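Local coordinates for protein ORF10 (Moritella marina, PDB 6RIW) that forms the ketosynthase–chain length factor didomain of a polyunsaturated fatty acid synthase, and probably catalyses chain-extending condensations of carrier-protein-bound acyl groups, at residues Gln154-Thr159 with Leu605-Ile610; Leu469-Met474 with Ala844-Thr849; Asp784-Leu789 with Cys877-Leu882. All coordinates share one frame; numbering follows the deposited sequence.

Contact 1. Residues Gln154-Thr159 with Leu605-Ile610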
loop_
_atom_site.group_PDB
_atom_site.type_symbol
_atom_site.label_atom_id
_atom_site.label_comp_id
_atom_site.label_asym_id
_atom_site.label_seq_id
_atom_site.Cartn_x
_atom_site.Cartn_y
_atom_site.Cartn_z
ATOM N N GLN A 154 -0.854 -34.258 15.172
ATOM C CA GLN A 154 -1.061 -32.855 15.519
ATOM C C GLN A 154 -0.023 -32.001 14.813
ATOM O O GLN A 154 1.177 -32.237 14.952
ATOM C CB GLN A 154 -0.937 -32.605 17.023
ATOM C CG GLN A 154 -2.041 -33.133 17.883
ATOM C CD GLN A 154 -1.739 -32.813 19.325
ATOM O OE1 GLN A 154 -0.720 -33.244 19.859
ATOM N NE2 GLN A 154 -2.585 -32.022 19.945
ATOM N N LEU A 155 -0.481 -31.010 14.063
ATOM C CA LEU A 155 0.433 -30.032 13.498
ATOM C C LEU A 155 0.820 -29.000 14.552
ATOM O O LEU A 155 0.000 -28.605 15.389
ATOM C CB LEU A 155 -0.223 -29.344 12.300
ATOM C CG LEU A 155 0.636 -28.390 11.474
ATOM C CD1 LEU A 155 1.749 -29.134 10.776
ATOM C CD2 LEU A 155 -0.298 -27.729 10.446
ATOM N N THR A 156 2.069 -28.549 14.504
ATOM C CA THR A 156 2.493 -27.491 15.414
ATOM C C THR A 156 2.145 -26.115 14.840
ATOM O O THR A 156 2.065 -25.933 13.621
ATOM C CB THR A 156 3.994 -27.579 15.709
ATOM O OG1 THR A 156 4.738 -27.397 14.502
ATOM C CG2 THR A 156 4.345 -28.948 16.322
ATOM N N HIS A 157 1.924 -25.147 15.734
ATOM C CA HIS A 157 1.695 -23.769 15.300
ATOM C C HIS A 157 2.930 -23.204 14.579
ATOM O O HIS A 157 4.075 -23.564 14.870
ATOM C CB HIS A 157 1.302 -22.904 16.513
ATOM C CG HIS A 157 0.481 -21.697 16.171
ATOM N ND1 HIS A 157 -0.873 -21.759 15.932
ATOM C CD2 HIS A 157 0.824 -20.395 16.045
ATOM C CE1 HIS A 157 -1.331 -20.549 15.672
ATOM N NE2 HIS A 157 -0.320 -19.702 15.733
ATOM N N TYR A 158 2.699 -22.289 13.624
ATOM C CA TYR A 158 3.794 -21.838 12.759
ATOM C C TYR A 158 4.877 -21.066 13.515
ATOM O O TYR A 158 6.050 -21.121 13.133
ATOM C CB TYR A 158 3.233 -20.999 11.601
ATOM C CG TYR A 158 2.917 -19.563 11.972
ATOM C CD1 TYR A 158 1.793 -19.251 12.722
ATOM C CD2 TYR A 158 3.760 -18.525 11.564
ATOM C CE1 TYR A 158 1.508 -17.904 13.069
ATOM C CE2 TYR A 158 3.494 -17.184 11.903
ATOM C CZ TYR A 158 2.377 -16.890 12.652
ATOM O OH TYR A 158 2.141 -15.568 12.987
ATOM N N THR A 159 4.517 -20.355 14.585
ATOM C CA THR A 159 5.470 -19.661 15.453
ATOM C C THR A 159 4.835 -19.626 16.838
ATOM O O THR A 159 3.739 -20.158 17.040
ATOM C CB THR A 159 5.812 -18.259 14.922
ATOM O OG1 THR A 159 6.990 -17.746 15.562
ATOM C CG2 THR A 159 4.660 -17.272 15.154
ATOM N N LEU A 605 6.650 -34.193 13.533
ATOM C CA LEU A 605 7.182 -35.553 13.455
ATOM C C LEU A 605 8.130 -35.844 14.607
ATOM O O LEU A 605 8.068 -36.919 15.224
ATOM C CB LEU A 605 7.912 -35.752 12.135
ATOM C CG LEU A 605 7.004 -35.696 10.909
ATOM C CD1 LEU A 605 7.904 -35.556 9.687
ATOM C CD2 LEU A 605 6.128 -36.949 10.840
ATOM N N LEU A 606 9.020 -34.896 14.906
ATOM C CA LEU A 606 9.936 -35.062 16.029
ATOM C C LEU A 606 9.169 -35.207 17.333
ATOM O O LEU A 606 9.337 -36.187 18.070
ATOM C CB LEU A 606 10.892 -33.863 16.084
ATOM C CG LEU A 606 12.205 -34.079 16.836
ATOM C CD1 LEU A 606 12.978 -35.212 16.205
ATOM C CD2 LEU A 606 13.006 -32.794 16.818
ATOM N N GLN A 607 8.316 -34.234 17.644
ATOM C CA GLN A 607 7.698 -34.228 18.957
ATOM C C GLN A 607 6.775 -35.413 19.149
ATOM O O GLN A 607 6.662 -35.918 20.272
ATOM C CB GLN A 607 6.953 -32.919 19.194
ATOM C CG GLN A 607 7.916 -31.764 19.441
ATOM C CD GLN A 607 7.250 -30.421 19.388
ATOM O OE1 GLN A 607 6.082 -30.271 19.749
ATOM N NE2 GLN A 607 8.002 -29.417 18.955
ATOM N N GLN A 608 6.125 -35.891 18.077
ATOM C CA GLN A 608 5.168 -36.968 18.266
ATOM C C GLN A 608 5.827 -38.340 18.274
ATOM O O GLN A 608 5.154 -39.323 18.598
ATOM C CB GLN A 608 4.078 -36.915 17.189
ATOM C CG GLN A 608 3.217 -35.638 17.320
ATOM C CD GLN A 608 1.791 -35.847 16.834
ATOM O OE1 GLN A 608 1.551 -35.857 15.643
ATOM N NE2 GLN A 608 0.842 -35.986 17.761
ATOM N N GLY A 609 7.100 -38.420 17.916
ATOM C CA GLY A 609 7.861 -39.640 18.071
ATOM C C GLY A 609 7.939 -40.510 16.845
ATOM O O GLY A 609 8.268 -41.696 16.966
ATOM N N ILE A 610 7.663 -39.968 15.664
ATOM C CA ILE A 610 7.675 -40.749 14.430
ATOM C C ILE A 610 8.905 -40.345 13.633
ATOM O O ILE A 610 8.992 -39.217 13.125
ATOM C CB ILE A 610 6.394 -40.549 13.619
ATOM C CG1 ILE A 610 5.188 -40.977 14.452
ATOM C CG2 ILE A 610 6.474 -41.341 12.306
ATOM C CD1 ILE A 610 5.146 -42.466 14.811
#
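Gln154 and Gln608 bring the two backbones to 8.0 Å, CA to CA, where a loop segment, extended over Gln154-His157, passes the C-terminal turn of helix 597-608. That turn closes in a Schellman motif: Gly609 adopts positive phi, Ile610 N bonds to Leu605 O at 3.1 Å and Gly609 N to Leu606 O at 3.2 Å. The cross-segment bond runs from backbone to side chain, Gln154 N donating to Gln608 OE1 at 2.9 Å with an N-H...O angle of 157°. The hydrogen is well directed, but the donor stands 41° out of the carboxamide plane, above the carbonyl. In Gln608 a chi1 of -65° sets CG beside the backbone N, and from there the extended chain brings OE1 to Gln154 N. Its NE2 bonds to Asp152 O and Asn942 O, so partners at both ends fix the rotation of this buried amide. Because the loop belongs to the first ketosynthase-like half of the chain and the helix to the second, the contact joins the two halves of the didomain. The Gln154 side chain crosses that of Gln608 nearly at a right angle; Gln154 OE1 lies 3.8 Å from Gln608 NE2 and instead accepts from Val944 N. Farther along, Thr156 CG2 meets Gln607 OE1 at 4.1 Å, an oxygen that takes its hydrogen bond from Asn945 N.

Contact 2. Residues Leu469-Met474 with Ala844-Thr849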
loop_
_atom_site.group_PDB
_atom_site.type_symbol
_atom_site.label_atom_id
_atom_site.label_comp_id
_atom_site.label_asym_id
_atom_site.label_seq_id
_atom_site.Cartn_x
_atom_site.Cartn_y
_atom_site.Cartn_z
ATOM N N LEU A 469 -14.541 17.650 -11.217
ATOM C CA LEU A 469 -13.972 16.593 -12.037
ATOM C C LEU A 469 -15.072 16.008 -12.898
ATOM O O LEU A 469 -16.150 15.704 -12.390
ATOM C CB LEU A 469 -13.373 15.499 -11.155
ATOM C CG LEU A 469 -12.129 15.863 -10.354
ATOM C CD1 LEU A 469 -11.905 14.790 -9.301
ATOM C CD2 LEU A 469 -10.939 15.946 -11.292
ATOM N N ALA A 470 -14.797 15.804 -14.179
ATOM C CA ALA A 470 -15.742 15.123 -15.046
ATOM C C ALA A 470 -15.381 13.649 -15.144
ATOM O O ALA A 470 -14.237 13.317 -15.439
ATOM C CB ALA A 470 -15.742 15.756 -16.441
ATOM N N ILE A 471 -16.351 12.766 -14.919
ATOM C CA ILE A 471 -16.152 11.330 -15.133
ATOM C C ILE A 471 -16.458 11.027 -16.596
ATOM O O ILE A 471 -17.598 11.215 -17.036
ATOM C CB ILE A 471 -17.057 10.493 -14.210
ATOM C CG1 ILE A 471 -16.826 10.837 -12.742
ATOM C CG2 ILE A 471 -16.860 8.994 -14.496
ATOM C CD1 ILE A 471 -17.890 10.267 -11.736
ATOM N N ILE A 472 -15.451 10.580 -17.349
ATOM C CA ILE A 472 -15.583 10.379 -18.791
ATOM C C ILE A 472 -15.362 8.936 -19.215
ATOM O O ILE A 472 -15.531 8.616 -20.401
ATOM C CB ILE A 472 -14.628 11.307 -19.574
ATOM C CG1 ILE A 472 -13.163 10.990 -19.222
ATOM C CG2 ILE A 472 -14.905 12.742 -19.213
ATOM C CD1 ILE A 472 -12.160 11.774 -20.052
ATOM N N GLY A 473 -15.017 8.038 -18.305
ATOM C CA GLY A 473 -14.832 6.664 -18.696
ATOM C C GLY A 473 -15.028 5.829 -17.449
ATOM O O GLY A 473 -14.628 6.291 -16.376
ATOM N N MET A 474 -15.691 4.673 -17.556
ATOM C CA MET A 474 -15.962 3.814 -16.401
ATOM C C MET A 474 -15.998 2.353 -16.838
ATOM O O MET A 474 -16.396 2.032 -17.968
ATOM C CB MET A 474 -17.301 4.141 -15.707
ATOM C CG MET A 474 -17.526 5.602 -15.309
ATOM S SD MET A 474 -18.851 5.865 -14.113
ATOM C CE MET A 474 -20.291 5.337 -15.019
ATOM N N ALA A 844 -17.819 1.582 -6.069
ATOM C CA ALA A 844 -19.177 1.109 -6.320
ATOM C C ALA A 844 -20.201 2.231 -6.167
ATOM O O ALA A 844 -21.112 2.364 -6.997
ATOM C CB ALA A 844 -19.533 -0.049 -5.374
ATOM N N SER A 845 -20.084 3.033 -5.106
ATOM C CA SER A 845 -21.043 4.122 -4.885
ATOM C C SER A 845 -20.944 5.191 -5.965
ATOM O O SER A 845 -21.968 5.723 -6.418
ATOM C CB SER A 845 -20.807 4.773 -3.527
ATOM O OG SER A 845 -20.939 3.834 -2.485
ATOM N N ILE A 846 -19.719 5.574 -6.328
ATOM C CA ILE A 846 -19.543 6.609 -7.352
ATOM C C ILE A 846 -20.107 6.135 -8.681
ATOM O O ILE A 846 -20.812 6.880 -9.382
ATOM C CB ILE A 846 -18.058 6.996 -7.470
ATOM C CG1 ILE A 846 -17.657 7.883 -6.283
ATOM C CG2 ILE A 846 -17.792 7.725 -8.818
ATOM C CD1 ILE A 846 -16.133 8.196 -6.206
ATOM N N ILE A 847 -19.838 4.882 -9.047
ATOM C CA ILE A 847 -20.271 4.413 -10.363
ATOM C C ILE A 847 -21.792 4.247 -10.421
ATOM O O ILE A 847 -22.423 4.632 -11.421
ATOM C CB ILE A 847 -19.535 3.118 -10.737
ATOM C CG1 ILE A 847 -18.065 3.475 -11.021
ATOM C CG2 ILE A 847 -20.208 2.432 -11.973
ATOM C CD1 ILE A 847 -17.226 2.293 -11.484
ATOM N N LYS A 848 -22.410 3.678 -9.370
ATOM C CA LYS A 848 -23.875 3.666 -9.311
ATOM C C LYS A 848 -24.438 5.073 -9.513
ATOM O O LYS A 848 -25.369 5.284 -10.307
ATOM C CB LYS A 848 -24.374 3.123 -7.969
ATOM C CG LYS A 848 -25.886 3.364 -7.768
ATOM C CD LYS A 848 -26.393 2.935 -6.385
ATOM C CE LYS A 848 -27.797 3.481 -6.080
ATOM N NZ LYS A 848 -28.234 3.141 -4.695
ATOM N N THR A 849 -23.901 6.030 -8.760
ATOM C CA THR A 849 -24.411 7.399 -8.786
ATOM C C THR A 849 -24.180 8.042 -10.147
ATOM O O THR A 849 -25.080 8.693 -10.700
ATOM C CB THR A 849 -23.742 8.211 -7.681
ATOM O OG1 THR A 849 -24.025 7.619 -6.405
ATOM C CG2 THR A 849 -24.216 9.664 -7.682
#
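Met474 of strand 469-478 and Ile847 of helix 841-854 mark the closest backbone approach, 7.4 Å between CA atoms. Ile471 and Met474 both direct their side chains at the helix although three residues apart; the strand's alternation is broken at Ile472, whose psi is -3°. Ile471, with CG1 beside the backbone N and CD1 extended beyond it (chi2 168°), delivers its terminal methyl to Ile846 CG2 at 3.9 Å, the two side chains meeting at a slant. Met474 runs past Ile847 in the opposite sense, so the touch is made alongside: SD lies 4.0 Å from Ile847 CG1, and the chain turns about the CG-SD bond (chi3 -64°), swinging the terminal CE aside. The same two residues also pack on strand 741-752, Met474 on Ile748 and Ile847 on Ala746. Val669 and Tyr670 of helix 668-682 touch Ile846, placing helix 841-854 against a second helix as well as the sheet, consistent with the central helical layer of the thiolase fold. With no hydrogen bond between segments 469-474 and 844-849, their contact rests on dispersion between four buried side chains and on burial of apolar surface.

Contact 3. Residues Asp784-Leu789 with Cys877-Leu882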
loop_
_atom_site.group_PDB
_atom_site.type_symbol
_atom_site.label_atom_id
_atom_site.label_comp_id
_atom_site.label_asym_id
_atom_site.label_seq_id
_atom_site.Cartn_x
_atom_site.Cartn_y
_atom_site.Cartn_z
ATOM N N ASP A 784 -21.592 19.709 5.196
ATOM C CA ASP A 784 -21.631 21.162 5.036
ATOM C C ASP A 784 -20.453 21.655 4.204
ATOM O O ASP A 784 -20.602 22.561 3.366
ATOM C CB ASP A 784 -21.640 21.839 6.401
ATOM C CG ASP A 784 -21.564 23.364 6.293
ATOM O OD1 ASP A 784 -22.456 23.962 5.640
ATOM O OD2 ASP A 784 -20.604 23.963 6.835
ATOM N N LYS A 785 -19.266 21.093 4.436
ATOM C CA LYS A 785 -18.119 21.493 3.627
ATOM C C LYS A 785 -18.351 21.155 2.166
ATOM O O LYS A 785 -18.033 21.948 1.274
ATOM C CB LYS A 785 -16.837 20.800 4.101
ATOM C CG LYS A 785 -16.336 21.142 5.487
ATOM C CD LYS A 785 -14.994 20.441 5.694
ATOM C CE LYS A 785 -14.595 20.402 7.148
ATOM N NZ LYS A 785 -13.296 19.665 7.326
ATOM N N ALA A 786 -18.886 19.960 1.898
ATOM C CA ALA A 786 -19.022 19.520 0.520
ATOM C C ALA A 786 -20.106 20.307 -0.199
ATOM O O ALA A 786 -19.961 20.637 -1.385
ATOM C CB ALA A 786 -19.304 18.011 0.483
ATOM N N LEU A 787 -21.194 20.641 0.505
ATOM C CA LEU A 787 -22.249 21.428 -0.131
ATOM C C LEU A 787 -21.752 22.837 -0.439
ATOM O O LEU A 787 -22.029 23.377 -1.519
ATOM C CB LEU A 787 -23.496 21.465 0.759
ATOM C CG LEU A 787 -24.203 20.114 0.945
ATOM C CD1 LEU A 787 -25.066 20.092 2.209
ATOM C CD2 LEU A 787 -25.026 19.749 -0.281
ATOM N N THR A 788 -20.984 23.423 0.484
ATOM C CA THR A 788 -20.380 24.738 0.251
ATOM C C THR A 788 -19.429 24.708 -0.943
ATOM O O THR A 788 -19.440 25.615 -1.798
ATOM C CB THR A 788 -19.627 25.188 1.500
ATOM O OG1 THR A 788 -20.535 25.284 2.605
ATOM C CG2 THR A 788 -18.922 26.543 1.273
ATOM N N LEU A 789 -18.586 23.676 -1.012
ATOM C CA LEU A 789 -17.664 23.544 -2.133
ATOM C C LEU A 789 -18.417 23.365 -3.445
ATOM O O LEU A 789 -18.040 23.946 -4.468
ATOM C CB LEU A 789 -16.700 22.378 -1.880
ATOM C CG LEU A 789 -15.564 22.175 -2.893
ATOM C CD1 LEU A 789 -14.644 23.404 -2.965
ATOM C CD2 LEU A 789 -14.770 20.904 -2.555
ATOM N N CYS A 877 -15.040 10.979 8.000
ATOM C CA CYS A 877 -16.231 10.984 7.179
ATOM C C CYS A 877 -15.901 11.681 5.866
ATOM O O CYS A 877 -15.323 12.772 5.870
ATOM C CB CYS A 877 -17.379 11.699 7.887
ATOM S SG CYS A 877 -18.802 11.816 6.792
ATOM N N ALA A 878 -16.240 11.041 4.758
ATOM C CA ALA A 878 -16.154 11.637 3.437
ATOM C C ALA A 878 -17.562 11.965 2.961
ATOM O O ALA A 878 -18.507 11.210 3.218
ATOM C CB ALA A 878 -15.463 10.692 2.435
ATOM N N HIS A 879 -17.707 13.099 2.286
ATOM C CA HIS A 879 -18.986 13.454 1.680
ATOM C C HIS A 879 -18.742 14.028 0.292
ATOM O O HIS A 879 -17.883 14.904 0.123
ATOM C CB HIS A 879 -19.745 14.464 2.554
ATOM C CG HIS A 879 -21.240 14.346 2.468
ATOM N ND1 HIS A 879 -21.964 13.389 3.156
ATOM C CD2 HIS A 879 -22.148 15.088 1.786
ATOM C CE1 HIS A 879 -23.252 13.543 2.887
ATOM N NE2 HIS A 879 -23.390 14.571 2.062
ATOM N N LEU A 880 -19.484 13.529 -0.695
ATOM C CA LEU A 880 -19.292 13.941 -2.081
ATOM C C LEU A 880 -20.607 14.440 -2.651
ATOM O O LEU A 880 -21.680 13.944 -2.292
ATOM C CB LEU A 880 -18.803 12.794 -2.969
ATOM C CG LEU A 880 -17.427 12.218 -2.681
ATOM C CD1 LEU A 880 -17.512 11.204 -1.562
ATOM C CD2 LEU A 880 -16.884 11.543 -3.952
ATOM N N ILE A 881 -20.512 15.393 -3.569
ATOM C CA ILE A 881 -21.661 15.835 -4.361
ATOM C C ILE A 881 -21.345 15.557 -5.822
ATOM O O ILE A 881 -20.326 16.029 -6.334
ATOM C CB ILE A 881 -21.964 17.333 -4.168
ATOM C CG1 ILE A 881 -22.230 17.675 -2.696
ATOM C CG2 ILE A 881 -23.114 17.733 -5.081
ATOM C CD1 ILE A 881 -23.470 16.948 -2.094
ATOM N N LEU A 882 -22.205 14.793 -6.489
ATOM C CA LEU A 882 -22.090 14.542 -7.916
ATOM C C LEU A 882 -23.290 15.167 -8.612
ATOM O O LEU A 882 -24.368 15.279 -8.019
ATOM C CB LEU A 882 -22.060 13.040 -8.226
ATOM C CG LEU A 882 -20.688 12.370 -8.136
ATOM C CD1 LEU A 882 -20.187 12.354 -6.673
ATOM C CD2 LEU A 882 -20.760 10.968 -8.724
#
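Ala786 CB stands off the edge of the His879 imidazole, near its plane, without reaching the ring itself; neither face is met by segment 784-789. The ring nitrogens are engaged beyond the two segments, NE2 with Tyr822 OH and ND1 with Asn869 OD1, and these two hydrogen bonds hold the ring's rotation while satisfying a buried polar group. The closest touch to the residue as a whole is to its backbone, Ala786 CB lying 3.4 Å from His879 O; the same methyl is 4.1 Å from His879 CB. So small a side chain allows the helix to settle near the strand, with Ala786 and Leu880 only 6.2 Å apart at CA and the segment axes approaching to 7.6 Å. The N-to-C directions of helix and strand differ by 27°, a near-parallel packing of a helix along a sheet. In the thiolase fold, to whose superfamily this chain belongs, two sheets are enclosed in a five-layered alpha-beta-alpha-beta-alpha stack, and the helix here is consistent with one of the outer layers. Strand 876-884 is flanked on either side by strands 763-772 and 865-870, both antiparallel to it. Ile881 also faces the helix. Its CG1, beside the backbone N, lies 4.3 Å from Ala786 CB and 4.0 Å from Ala786 O, while rotation about CB-CG1 (chi2 -62°) puts CD1 3.7 Å from Leu787 CD2. The two branched chains cross at about a right angle, and Leu787 does not start out toward the strand but reaches it with its terminal methyl CD2. Leu787 packs also on Ile792 and on Tyr822, the residue bonded to the His879 ring.

How the contacts relate
Contacts 2 and 3 are neighbours, their centres 16 Å apart, and approach one sheet through different helices. Leu880 and Leu882, on strand 877-882, turn away from helix 784-789 or take no part in contact 3, yet reach contact 2: Leu882 CD2 is 3.8 Å from Thr849 CG2, and Leu880 CD2 is 4.1 Å from Ile846 CD1. Helices 776-790 and 841-854 therefore pack on opposite sides of that sheet, within the second ketosynthase-like half. Contact 1 lies across the centre of the chain, about 32 Å from each of the others at the nearest atoms, and differs in being largely polar. All three lie away from the magnesium site at Met1 and Lys286.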